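Local coordinates for mandelate racemase/muconate lactonizing enzyme (Jannaschia sp., PDB 4J3Z), which probably catalyses an isomerisation or related reaction begun by taking a proton from beside a carboxylate, as members of the enolase superfamily do, at residues Y312-V316 with H342-V346; W318-V322 with R349-E353; Y23-V27 with G39-A44. All blocks are in the same frame, centred on the assembly; numbering follows the deposited sequence.

In the fold
From the N terminus, interaction 3 comes first: it closes the short hairpin of strands 24-31 and 36-41 within the N-terminal domain, long before the other two contacts open. Interactions 1 and 2 then cross: 318-322 follows 312-316, and 342-346 comes before 349-353, so their segments alternate. Together they tie helix 315-327 of the barrel to the chain that follows strand 334-336. Interactions 1 and 2 touch through the salt bridge of Glu343 and Arg349. Where interactions 1 and 3 touch, the N-terminal domain meets the barrel domain, with Gly314 N probably hydrogen-bonded to Glu40 OE2. Interactions 2 and 3 stay apart, about 5 Å between nearest atoms.

Interaction 1 of 3, residues Y312-V316 with H342-V346; sequences YAGPV and HEALV
His342 turns its ring carbon CG away from its own carbonyl carbon and beside its backbone N (chi1 -80°), which carries the imidazole out from helix 340-345 to the backbone of Ala313. NE2 donates to Ala313 O over 3.0 Å in a nearly straight bond, 171° at the hydrogen. The oxygen lies in the plane of the imidazole, at its edge, and NE2 in turn lies in the carbonyl plane, on a lone pair. The other ring nitrogen, ND1, is hydrogen-bonded to Thr339 OG1, so both ring nitrogens are held and the rotation of the imidazole is fixed. With a leucine in place of His342, the buried Ala313 carbonyl would probably lose this donor, and Thr339 OG1 its ring partner. The carbonyl belongs to the turn that leads into helix 315-327, an outer helix of the enolase-type barrel between strands 306-307 and 334-336. Gly314 takes the N-cap position there and Pro315 begins the helix, a place where a proline's missing N-H costs no helical bond. Trp24 of the N-terminal domain also meets the His342 ring, so the contact lies at the junction of the two domains. The edge of the imidazole continues along the turn, CD2 standing 3.7 Å from Pro315 N and 4.0 Å from Pro315 CD. Beyond it the proline ring sits beside helix 340-345, with Pro315 CB 3.7 Å from His342 O. Val346 meets the same ring with one branch: CG2, set between its backbone N and carbonyl carbon, comes to 3.6 Å from Pro315 CB. A looser apolar contact, 4.4 Å, runs from Pro315 CD to Leu345 CD2.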
ATOM      1  N   TYR D 312     -30.965 -21.232   2.954  1.00 24.85           N
ATOM      2  CA  TYR D 312     -32.123 -20.967   3.791  1.00 26.12           C
ATOM      3  C   TYR D 312     -33.339 -20.808   2.886  1.00 27.47           C
ATOM      4  O   TYR D 312     -33.990 -19.762   2.860  1.00 28.97           O
ATOM      5  CB  TYR D 312     -31.929 -19.748   4.683  1.00 27.81           C
ATOM      6  CG  TYR D 312     -32.994 -19.643   5.757  1.00 30.82           C
ATOM      7  CD1 TYR D 312     -33.103 -20.613   6.753  1.00 31.63           C
ATOM      8  CD2 TYR D 312     -33.894 -18.574   5.774  1.00 32.89           C
ATOM      9  CE1 TYR D 312     -34.078 -20.528   7.731  1.00 32.90           C
ATOM     10  CE2 TYR D 312     -34.872 -18.478   6.751  1.00 33.63           C
ATOM     11  CZ  TYR D 312     -34.959 -19.460   7.725  1.00 34.10           C
ATOM     12  OH  TYR D 312     -35.927 -19.373   8.699  1.00 35.37           O
ATOM     13  N   ALA D 313     -33.624 -21.872   2.144  1.00 26.83           N
ATOM     14  CA  ALA D 313     -34.656 -21.875   1.122  1.00 27.96           C
ATOM     15  C   ALA D 313     -35.066 -23.320   0.832  1.00 26.64           C
ATOM     16  O   ALA D 313     -34.863 -24.207   1.670  1.00 26.66           O
ATOM     17  CB  ALA D 313     -34.148 -21.179  -0.140  1.00 28.76           C
ATOM     18  N   GLY D 314     -35.625 -23.561  -0.347  1.00 26.02           N
ATOM     19  CA  GLY D 314     -36.198 -24.869  -0.671  1.00 26.73           C
ATOM     20  C   GLY D 314     -35.300 -25.921  -1.301  1.00 27.18           C
ATOM     21  O   GLY D 314     -34.086 -25.739  -1.407  1.00 27.23           O
ATOM     22  N   PRO D 315     -35.904 -27.038  -1.740  1.00 27.53           N
ATOM     23  CA  PRO D 315     -35.148 -28.173  -2.251  1.00 27.37           C
ATOM     24  C   PRO D 315     -34.628 -27.988  -3.690  1.00 28.17           C
ATOM     25  O   PRO D 315     -33.812 -28.795  -4.158  1.00 28.07           O
ATOM     26  CB  PRO D 315     -36.161 -29.311  -2.182  1.00 26.95           C
ATOM     27  CG  PRO D 315     -37.485 -28.657  -2.351  1.00 26.07           C
ATOM     28  CD  PRO D 315     -37.362 -27.276  -1.776  1.00 26.87           C
ATOM     29  N   VAL D 316     -35.082 -26.941  -4.378  1.00 27.57           N
ATOM     30  CA  VAL D 316     -34.558 -26.645  -5.707  1.00 28.06           C
ATOM     31  C   VAL D 316     -33.196 -25.951  -5.622  1.00 28.57           C
ATOM     32  O   VAL D 316     -32.221 -26.439  -6.207  1.00 30.14           O
ATOM     33  CB  VAL D 316     -35.558 -25.882  -6.609  1.00 28.50           C
ATOM     34  CG1 VAL D 316     -34.940 -25.626  -7.971  1.00 28.44           C
ATOM     35  CG2 VAL D 316     -36.840 -26.688  -6.787  1.00 28.56           C
ATOM     36  N   HIS D 342     -39.349 -30.484   2.616  1.00 26.14           N
ATOM     37  CA  HIS D 342     -38.295 -30.551   1.611  1.00 25.55           C
ATOM     38  C   HIS D 342     -38.352 -31.840   0.779  1.00 26.00           C
ATOM     39  O   HIS D 342     -38.250 -31.787  -0.445  1.00 26.68           O
ATOM     40  CB  HIS D 342     -36.917 -30.416   2.274  1.00 25.53           C
ATOM     41  CG  HIS D 342     -36.533 -29.006   2.602  1.00 25.55           C
ATOM     42  ND1 HIS D 342     -36.743 -28.445   3.842  1.00 25.72           N
ATOM     43  CD2 HIS D 342     -35.941 -28.046   1.851  1.00 25.94           C
ATOM     44  CE1 HIS D 342     -36.307 -27.197   3.842  1.00 26.02           C
ATOM     45  NE2 HIS D 342     -35.811 -26.932   2.648  1.00 26.69           N
ATOM     46  N   GLU D 343     -38.515 -32.988   1.439  1.00 25.43           N
ATOM     47  CA  GLU D 343     -38.560 -34.289   0.751  1.00 25.96           C
ATOM     48  C   GLU D 343     -39.948 -34.625   0.173  1.00 26.53           C
ATOM     49  O   GLU D 343     -40.086 -35.541  -0.641  1.00 26.10           O
ATOM     50  CB  GLU D 343     -38.079 -35.406   1.696  1.00 26.19           C
ATOM     51  CG  GLU D 343     -37.803 -36.757   1.046  1.00 26.05           C
ATOM     52  CD  GLU D 343     -36.599 -36.760   0.109  1.00 26.51           C
ATOM     53  OE1 GLU D 343     -35.631 -35.990   0.328  1.00 26.33           O
ATOM     54  OE2 GLU D 343     -36.613 -37.563  -0.842  1.00 26.34           O
ATOM     55  N   ALA D 344     -40.967 -33.882   0.596  1.00 27.06           N
ATOM     56  CA  ALA D 344     -42.320 -34.036   0.056  1.00 27.35           C
ATOM     57  C   ALA D 344     -42.561 -33.146  -1.162  1.00 28.32           C
ATOM     58  O   ALA D 344     -43.199 -33.579  -2.132  1.00 28.81           O
ATOM     59  CB  ALA D 344     -43.361 -33.737   1.134  1.00 27.15           C
ATOM     60  N   LEU D 345     -42.066 -31.906  -1.108  1.00 28.28           N
ATOM     61  CA  LEU D 345     -42.346 -30.917  -2.165  1.00 29.11           C
ATOM     62  C   LEU D 345     -41.847 -31.365  -3.541  1.00 29.03           C
ATOM     63  O   LEU D 345     -42.511 -31.131  -4.550  1.00 30.74           O
ATOM     64  CB  LEU D 345     -41.811 -29.517  -1.801  1.00 29.40           C
ATOM     65  CG  LEU D 345     -42.138 -28.346  -2.757  1.00 30.17           C
ATOM     66  CD1 LEU D 345     -43.613 -28.290  -3.159  1.00 30.64           C
ATOM     67  CD2 LEU D 345     -41.705 -27.012  -2.176  1.00 28.56           C
ATOM     68  N   VAL D 346     -40.687 -32.017  -3.569  1.00 27.52           N
ATOM     69  CA  VAL D 346     -40.149 -32.587  -4.805  1.00 27.21           C
ATOM     70  C   VAL D 346     -39.968 -34.103  -4.666  1.00 26.46           C
ATOM     71  O   VAL D 346     -39.984 -34.632  -3.549  1.00 26.32           O
ATOM     72  CB  VAL D 346     -38.800 -31.930  -5.196  1.00 27.34           C
ATOM     73  CG1 VAL D 346     -39.004 -30.501  -5.700  1.00 27.66           C
ATOM     74  CG2 VAL D 346     -37.824 -31.957  -4.029  1.00 26.73           C
TER

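Interaction 2 of 3, residues W318-V322 with R349-E353; sequences WAANV and RPRVE
Trp318 and Pro350 share the hydrogen bond that joins the two segments: indole NE1 donates to Pro350 O over 2.8 Å, with 156° at the hydrogen. The oxygen lies close to the indole plane, at the ring's edge, whereas the donor is tilted out of the plane of the carbonyl. A chi1 of 159° puts the indole opposite the Trp318 backbone N and swings it off helix 315-327 toward the loop. Apolar contacts surround the bond. The Pro350 ring lies beside the pyrrole end of the indole, its CD 3.6 Å from Trp318 CD1, and the two side chains run past each other in opposite senses. One helical turn further on, Val322 brings CG2 to 4.0 Å from Pro350 CB, and the same methyl lies over the rim of one indole face. Ala319 CA lies 4.1 Å from Pro350 CG, so the proline packs on three helix residues, Trp318, Ala319 and Val322. This is the packing of a barrel helix against the loop between strands 346-347 and 356-358 in the enolase-type C-terminal domain; Val334 and Ala336, on the eighth parallel barrel strand, and Val357 also touch the indole. At the benzene end, Val352 CG2 meets Trp318 CH2 at 3.9 Å, the valine crossing the tryptophan at about a right angle. The charged group takes a different part. Arg349 lays its CG 3.5 Å from Trp318 CD1, and the bend further along its chain returns the guanidinium toward the indole, the two planes 26° apart. Arg349 NH2 comes to 3.5 Å from Trp318 NE1, but both are donors and do not bond; the guanidinium is instead engaged in salt bridges, NH2 with Glu338 and NE with Glu343.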
ATOM      1  N   TRP D 318     -31.348 -26.074  -3.105  1.00 26.84           N
ATOM      2  CA  TRP D 318     -30.551 -27.133  -2.474  1.00 26.26           C
ATOM      3  C   TRP D 318     -29.917 -28.044  -3.511  1.00 27.38           C
ATOM      4  O   TRP D 318     -28.701 -28.249  -3.497  1.00 27.57           O
ATOM      5  CB  TRP D 318     -31.403 -27.945  -1.489  1.00 26.70           C
ATOM      6  CG  TRP D 318     -30.871 -29.342  -1.150  1.00 25.88           C
ATOM      7  CD1 TRP D 318     -31.459 -30.538  -1.455  1.00 25.06           C
ATOM      8  CD2 TRP D 318     -29.660 -29.662  -0.448  1.00 24.88           C
ATOM      9  NE1 TRP D 318     -30.693 -31.579  -0.988  1.00 24.74           N
ATOM     10  CE2 TRP D 318     -29.585 -31.070  -0.362  1.00 24.33           C
ATOM     11  CE3 TRP D 318     -28.630 -28.896   0.113  1.00 25.04           C
ATOM     12  CZ2 TRP D 318     -28.529 -31.728   0.264  1.00 24.22           C
ATOM     13  CZ3 TRP D 318     -27.578 -29.552   0.739  1.00 25.18           C
ATOM     14  CH2 TRP D 318     -27.536 -30.954   0.807  1.00 24.93           C
ATOM     15  N   ALA D 319     -30.740 -28.583  -4.413  1.00 28.19           N
ATOM     16  CA  ALA D 319     -30.249 -29.381  -5.537  1.00 26.96           C
ATOM     17  C   ALA D 319     -29.153 -28.629  -6.279  1.00 27.06           C
ATOM     18  O   ALA D 319     -28.025 -29.107  -6.345  1.00 26.85           O
ATOM     19  CB  ALA D 319     -31.384 -29.747  -6.476  1.00 26.65           C
ATOM     20  N   ALA D 320     -29.489 -27.442  -6.799  1.00 27.26           N
ATOM     21  CA  ALA D 320     -28.557 -26.573  -7.531  1.00 25.88           C
ATOM     22  C   ALA D 320     -27.221 -26.398  -6.815  1.00 26.64           C
ATOM     23  O   ALA D 320     -26.172 -26.477  -7.453  1.00 27.95           O
ATOM     24  CB  ALA D 320     -29.200 -25.217  -7.805  1.00 25.07           C
ATOM     25  N   ASN D 321     -27.265 -26.159  -5.499  1.00 25.96           N
ATOM     26  CA  ASN D 321     -26.066 -26.178  -4.646  1.00 25.12           C
ATOM     27  C   ASN D 321     -25.307 -27.478  -4.778  1.00 24.91           C
ATOM     28  O   ASN D 321     -24.087 -27.472  -4.928  1.00 25.30           O
ATOM     29  CB  ASN D 321     -26.430 -26.032  -3.163  1.00 25.03           C
ATOM     30  CG  ASN D 321     -27.110 -24.723  -2.850  1.00 25.53           C
ATOM     31  OD1 ASN D 321     -26.930 -23.724  -3.558  1.00 26.07           O
ATOM     32  ND2 ASN D 321     -27.900 -24.717  -1.780  1.00 24.86           N
ATOM     33  N   VAL D 322     -26.030 -28.593  -4.694  1.00 24.69           N
ATOM     34  CA  VAL D 322     -25.390 -29.899  -4.602  1.00 24.53           C
ATOM     35  C   VAL D 322     -24.603 -30.153  -5.871  1.00 24.36           C
ATOM     36  O   VAL D 322     -23.447 -30.562  -5.806  1.00 24.78           O
ATOM     37  CB  VAL D 322     -26.403 -31.028  -4.293  1.00 23.65           C
ATOM     38  CG1 VAL D 322     -25.890 -32.392  -4.748  1.00 23.37           C
ATOM     39  CG2 VAL D 322     -26.735 -31.036  -2.812  1.00 22.49           C
ATOM     40  N   ARG D 349     -34.958 -35.059  -4.552  1.00 28.41           N
ATOM     41  CA  ARG D 349     -34.098 -34.283  -3.671  1.00 28.55           C
ATOM     42  C   ARG D 349     -32.865 -35.079  -3.226  1.00 29.68           C
ATOM     43  O   ARG D 349     -32.992 -36.235  -2.814  1.00 30.38           O
ATOM     44  CB  ARG D 349     -34.885 -33.846  -2.441  1.00 28.64           C
ATOM     45  CG  ARG D 349     -34.234 -32.736  -1.636  1.00 29.13           C
ATOM     46  CD  ARG D 349     -34.971 -32.508  -0.328  1.00 28.70           C
ATOM     47  NE  ARG D 349     -34.689 -33.581   0.617  1.00 28.05           N
ATOM     48  CZ  ARG D 349     -33.691 -33.557   1.492  1.00 28.91           C
ATOM     49  NH1 ARG D 349     -33.502 -34.593   2.303  1.00 28.54           N
ATOM     50  NH2 ARG D 349     -32.873 -32.504   1.549  1.00 28.57           N
ATOM     51  N   PRO D 350     -31.665 -34.466  -3.321  1.00 28.83           N
ATOM     52  CA  PRO D 350     -30.471 -35.106  -2.782  1.00 28.42           C
ATOM     53  C   PRO D 350     -30.597 -35.277  -1.266  1.00 28.86           C
ATOM     54  O   PRO D 350     -31.010 -34.348  -0.564  1.00 28.46           O
ATOM     55  CB  PRO D 350     -29.353 -34.110  -3.119  1.00 28.05           C
ATOM     56  CG  PRO D 350     -29.894 -33.276  -4.237  1.00 27.13           C
ATOM     57  CD  PRO D 350     -31.357 -33.163  -3.943  1.00 27.09           C
ATOM     58  N   ARG D 351     -30.259 -36.464  -0.774  1.00 30.05           N
ATOM     59  CA  ARG D 351     -30.379 -36.761   0.655  1.00 30.26           C
ATOM     60  C   ARG D 351     -29.018 -36.745   1.332  1.00 29.09           C
ATOM     61  O   ARG D 351     -28.069 -37.367   0.851  1.00 29.64           O
ATOM     62  CB  ARG D 351     -31.047 -38.121   0.880  1.00 31.25           C
ATOM     63  CG  ARG D 351     -32.086 -38.493  -0.162  1.00 33.28           C
ATOM     64  CD  ARG D 351     -32.568 -39.927  -0.001  1.00 35.62           C
ATOM     65  NE  ARG D 351     -33.842 -39.985   0.714  1.00 37.83           N
ATOM     66  CZ  ARG D 351     -34.741 -40.963   0.586  1.00 38.54           C
ATOM     67  NH1 ARG D 351     -34.515 -41.985  -0.233  1.00 38.11           N
ATOM     68  NH2 ARG D 351     -35.874 -40.921   1.279  1.00 37.74           N
ATOM     69  N   VAL D 352     -28.916 -36.016   2.437  1.00 28.53           N
ATOM     70  CA  VAL D 352     -27.741 -36.129   3.291  1.00 28.95           C
ATOM     71  C   VAL D 352     -27.843 -37.478   3.993  1.00 28.86           C
ATOM     72  O   VAL D 352     -28.740 -37.695   4.806  1.00 28.34           O
ATOM     73  CB  VAL D 352     -27.664 -34.992   4.323  1.00 29.89           C
ATOM     74  CG1 VAL D 352     -26.552 -35.252   5.334  1.00 29.76           C
ATOM     75  CG2 VAL D 352     -27.476 -33.651   3.623  1.00 30.28           C
ATOM     76  N   GLU D 353     -26.946 -38.393   3.640  1.00 29.56           N
ATOM     77  CA  GLU D 353     -26.897 -39.705   4.276  1.00 30.82           C
ATOM     78  C   GLU D 353     -25.527 -39.873   4.935  1.00 32.11           C
ATOM     79  O   GLU D 353     -24.488 -39.844   4.258  1.00 33.02           O
ATOM     80  CB  GLU D 353     -27.211 -40.830   3.267  1.00 31.50           C
ATOM     81  CG  GLU D 353     -28.544 -40.644   2.533  1.00 32.16           C
ATOM     82  CD  GLU D 353     -29.203 -41.947   2.102  1.00 33.43           C
ATOM     83  OE1 GLU D 353     -28.881 -42.469   1.010  1.00 32.87           O
ATOM     84  OE2 GLU D 353     -30.068 -42.446   2.851  1.00 34.88           O
TER

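Interaction 3 of 3, residues Y23-V27 with G39-A44; sequences YWLLV and GEVYAA
Strands 24-31 and 36-41 form an antiparallel beta hairpin in the three-stranded sheet of the N-terminal capping domain of an enolase superfamily fold. Val27 and Gly39 make a hydrogen-bonded pair: Val27 N to Gly39 O is 2.7 Å and Gly39 N to Val27 O 2.9 Å. Further along, Val41 N donates to Leu25 O, 2.9 Å. The axes of the short strand segments run at 142°, well short of straight antiparallel. Leu25, Val27 and Val41 turn to one face, where Val27 CG1 meets Val41 CG2 at 4.0 Å and Leu25 and Val27 pack on Ile55 of helix 48-62. The other Val27 methyl, CG2, lies 3.4 Å from Gly39 O. Leu26 and Glu40 occupy the other face, toward the barrel. There Glu40, its side chain drawn out straight from the backbone (chi1 177°), carries its carboxylate to the start of helix 315-327: OE2 accepts from Gly314 N and OE1 from Glu317 N. The same OE2 lies 3.5 Å from Trp24 CB, and Leu26 CD2 rests 3.4 Å from Glu40 CD.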
ATOM      1  N   TYR D  23     -41.636 -18.270   3.157  1.00 37.52           N
ATOM      2  CA  TYR D  23     -42.057 -18.752   1.839  1.00 34.86           C
ATOM      3  C   TYR D  23     -40.872 -19.049   0.930  1.00 34.45           C
ATOM      4  O   TYR D  23     -39.816 -18.415   1.052  1.00 34.42           O
ATOM      5  CB  TYR D  23     -42.985 -17.745   1.156  1.00 34.83           C
ATOM      6  CG  TYR D  23     -42.396 -16.361   0.977  1.00 34.66           C
ATOM      7  CD1 TYR D  23     -41.471 -16.096  -0.037  1.00 34.33           C
ATOM      8  CD2 TYR D  23     -42.772 -15.314   1.814  1.00 34.32           C
ATOM      9  CE1 TYR D  23     -40.934 -14.835  -0.207  1.00 34.82           C
ATOM     10  CE2 TYR D  23     -42.246 -14.046   1.646  1.00 35.92           C
ATOM     11  CZ  TYR D  23     -41.325 -13.814   0.637  1.00 35.80           C
ATOM     12  OH  TYR D  23     -40.794 -12.558   0.468  1.00 35.38           O
ATOM     13  N   TRP D  24     -41.048 -20.015   0.027  1.00 31.85           N
ATOM     14  CA  TRP D  24     -40.080 -20.251  -1.043  1.00 29.70           C
ATOM     15  C   TRP D  24     -40.669 -19.813  -2.372  1.00 29.15           C
ATOM     16  O   TRP D  24     -41.880 -19.906  -2.569  1.00 28.71           O
ATOM     17  CB  TRP D  24     -39.685 -21.722  -1.126  1.00 28.63           C
ATOM     18  CG  TRP D  24     -39.115 -22.296   0.138  1.00 27.66           C
ATOM     19  CD1 TRP D  24     -38.356 -21.647   1.075  1.00 28.35           C
ATOM     20  CD2 TRP D  24     -39.243 -23.646   0.591  1.00 27.10           C
ATOM     21  NE1 TRP D  24     -38.008 -22.514   2.085  1.00 28.72           N
ATOM     22  CE2 TRP D  24     -38.535 -23.748   1.809  1.00 27.69           C
ATOM     23  CE3 TRP D  24     -39.896 -24.780   0.094  1.00 27.72           C
ATOM     24  CZ2 TRP D  24     -38.462 -24.937   2.534  1.00 27.37           C
ATOM     25  CZ3 TRP D  24     -39.813 -25.970   0.815  1.00 27.47           C
ATOM     26  CH2 TRP D  24     -39.110 -26.030   2.028  1.00 26.96           C
ATOM     27  N   LEU D  25     -39.808 -19.341  -3.276  1.00 28.22           N
ATOM     28  CA  LEU D  25     -40.233 -18.878  -4.589  1.00 27.70           C
ATOM     29  C   LEU D  25     -39.678 -19.769  -5.687  1.00 27.75           C
ATOM     30  O   LEU D  25     -38.506 -19.650  -6.080  1.00 26.89           O
ATOM     31  CB  LEU D  25     -39.782 -17.430  -4.818  1.00 27.76           C
ATOM     32  CG  LEU D  25     -40.669 -16.293  -4.326  1.00 27.46           C
ATOM     33  CD1 LEU D  25     -39.812 -15.123  -3.847  1.00 29.25           C
ATOM     34  CD2 LEU D  25     -41.617 -15.864  -5.431  1.00 25.40           C
ATOM     35  N   LEU D  26     -40.530 -20.650  -6.201  1.00 28.65           N
ATOM     36  CA  LEU D  26     -40.102 -21.620  -7.211  1.00 28.19           C
ATOM     37  C   LEU D  26     -40.625 -21.264  -8.596  1.00 27.98           C
ATOM     38  O   LEU D  26     -41.765 -20.824  -8.734  1.00 27.95           O
ATOM     39  CB  LEU D  26     -40.559 -23.028  -6.835  1.00 27.49           C
ATOM     40  CG  LEU D  26     -40.351 -23.558  -5.416  1.00 27.78           C
ATOM     41  CD1 LEU D  26     -40.668 -25.046  -5.390  1.00 27.82           C
ATOM     42  CD2 LEU D  26     -38.937 -23.302  -4.902  1.00 27.05           C
ATOM     43  N   VAL D  27     -39.774 -21.456  -9.606  1.00 27.56           N
ATOM     44  CA  VAL D  27     -40.135 -21.252 -11.009  1.00 26.93           C
ATOM     45  C   VAL D  27     -40.037 -22.569 -11.800  1.00 25.98           C
ATOM     46  O   VAL D  27     -39.127 -23.371 -11.582  1.00 25.72           O
ATOM     47  CB  VAL D  27     -39.276 -20.147 -11.686  1.00 27.11           C
ATOM     48  CG1 VAL D  27     -39.261 -18.867 -10.852  1.00 25.87           C
ATOM     49  CG2 VAL D  27     -37.853 -20.621 -11.973  1.00 26.73           C
ATOM     50  N   GLY D  39     -36.412 -24.046 -11.025  1.00 27.70           N
ATOM     51  CA  GLY D  39     -35.468 -23.057 -10.510  1.00 26.92           C
ATOM     52  C   GLY D  39     -36.038 -22.361  -9.284  1.00 26.36           C
ATOM     53  O   GLY D  39     -37.255 -22.316  -9.101  1.00 27.02           O
ATOM     54  N   GLU D  40     -35.157 -21.817  -8.447  1.00 24.60           N
ATOM     55  CA  GLU D  40     -35.577 -21.159  -7.221  1.00 23.97           C
ATOM     56  C   GLU D  40     -34.946 -19.772  -7.055  1.00 23.80           C
ATOM     57  O   GLU D  40     -33.731 -19.598  -7.217  1.00 23.71           O
ATOM     58  CB  GLU D  40     -35.301 -22.057  -6.007  1.00 23.23           C
ATOM     59  CG  GLU D  40     -35.643 -21.425  -4.674  1.00 23.14           C
ATOM     60  CD  GLU D  40     -35.978 -22.428  -3.580  1.00 23.71           C
ATOM     61  OE1 GLU D  40     -35.748 -23.648  -3.746  1.00 23.55           O
ATOM     62  OE2 GLU D  40     -36.483 -21.973  -2.535  1.00 24.14           O
ATOM     63  N   VAL D  41     -35.799 -18.803  -6.724  1.00 23.02           N
ATOM     64  CA  VAL D  41     -35.420 -17.415  -6.532  1.00 22.83           C
ATOM     65  C   VAL D  41     -35.199 -17.140  -5.045  1.00 24.18           C
ATOM     66  O   VAL D  41     -36.001 -17.550  -4.184  1.00 24.80           O
ATOM     67  CB  VAL D  41     -36.517 -16.465  -7.072  1.00 22.61           C
ATOM     68  CG1 VAL D  41     -36.162 -15.002  -6.841  1.00 22.40           C
ATOM     69  CG2 VAL D  41     -36.799 -16.736  -8.547  1.00 22.16           C
ATOM     70  N   TYR D  42     -34.104 -16.447  -4.748  1.00 24.53           N
ATOM     71  CA  TYR D  42     -33.822 -16.006  -3.399  1.00 25.39           C
ATOM     72  C   TYR D  42     -33.796 -14.483  -3.354  1.00 26.12           C
ATOM     73  O   TYR D  42     -32.794 -13.846  -3.696  1.00 26.12           O
ATOM     74  CB  TYR D  42     -32.519 -16.629  -2.892  1.00 26.43           C
ATOM     75  CG  TYR D  42     -32.368 -16.610  -1.386  1.00 27.12           C
ATOM     76  CD1 TYR D  42     -33.283 -17.259  -0.562  1.00 28.07           C
ATOM     77  CD2 TYR D  42     -31.313 -15.936  -0.794  1.00 27.46           C
ATOM     78  CE1 TYR D  42     -33.138 -17.233   0.817  1.00 30.24           C
ATOM     79  CE2 TYR D  42     -31.160 -15.900   0.579  1.00 28.12           C
ATOM     80  CZ  TYR D  42     -32.068 -16.550   1.378  1.00 29.59           C
ATOM     81  OH  TYR D  42     -31.907 -16.509   2.741  1.00 31.21           O
ATOM     82  N   ALA D  43     -34.925 -13.908  -2.951  1.00 26.94           N
ATOM     83  CA  ALA D  43     -35.115 -12.461  -2.950  1.00 27.74           C
ATOM     84  C   ALA D  43     -36.171 -12.075  -1.926  1.00 28.72           C
ATOM     85  O   ALA D  43     -37.281 -12.620  -1.942  1.00 29.65           O
ATOM     86  CB  ALA D  43     -35.541 -11.993  -4.334  1.00 28.01           C
ATOM     87  N   ALA D  44     -35.842 -11.126  -1.050  1.00 27.20           N
ATOM     88  CA  ALA D  44     -36.775 -10.738   0.007  1.00 28.52           C
ATOM     89  C   ALA D  44     -36.887  -9.225   0.222  1.00 28.27           C
ATOM     90  O   ALA D  44     -37.500  -8.774   1.196  1.00 28.92           O
ATOM     91  CB  ALA D  44     -36.435 -11.459   1.315  1.00 28.83           C
TER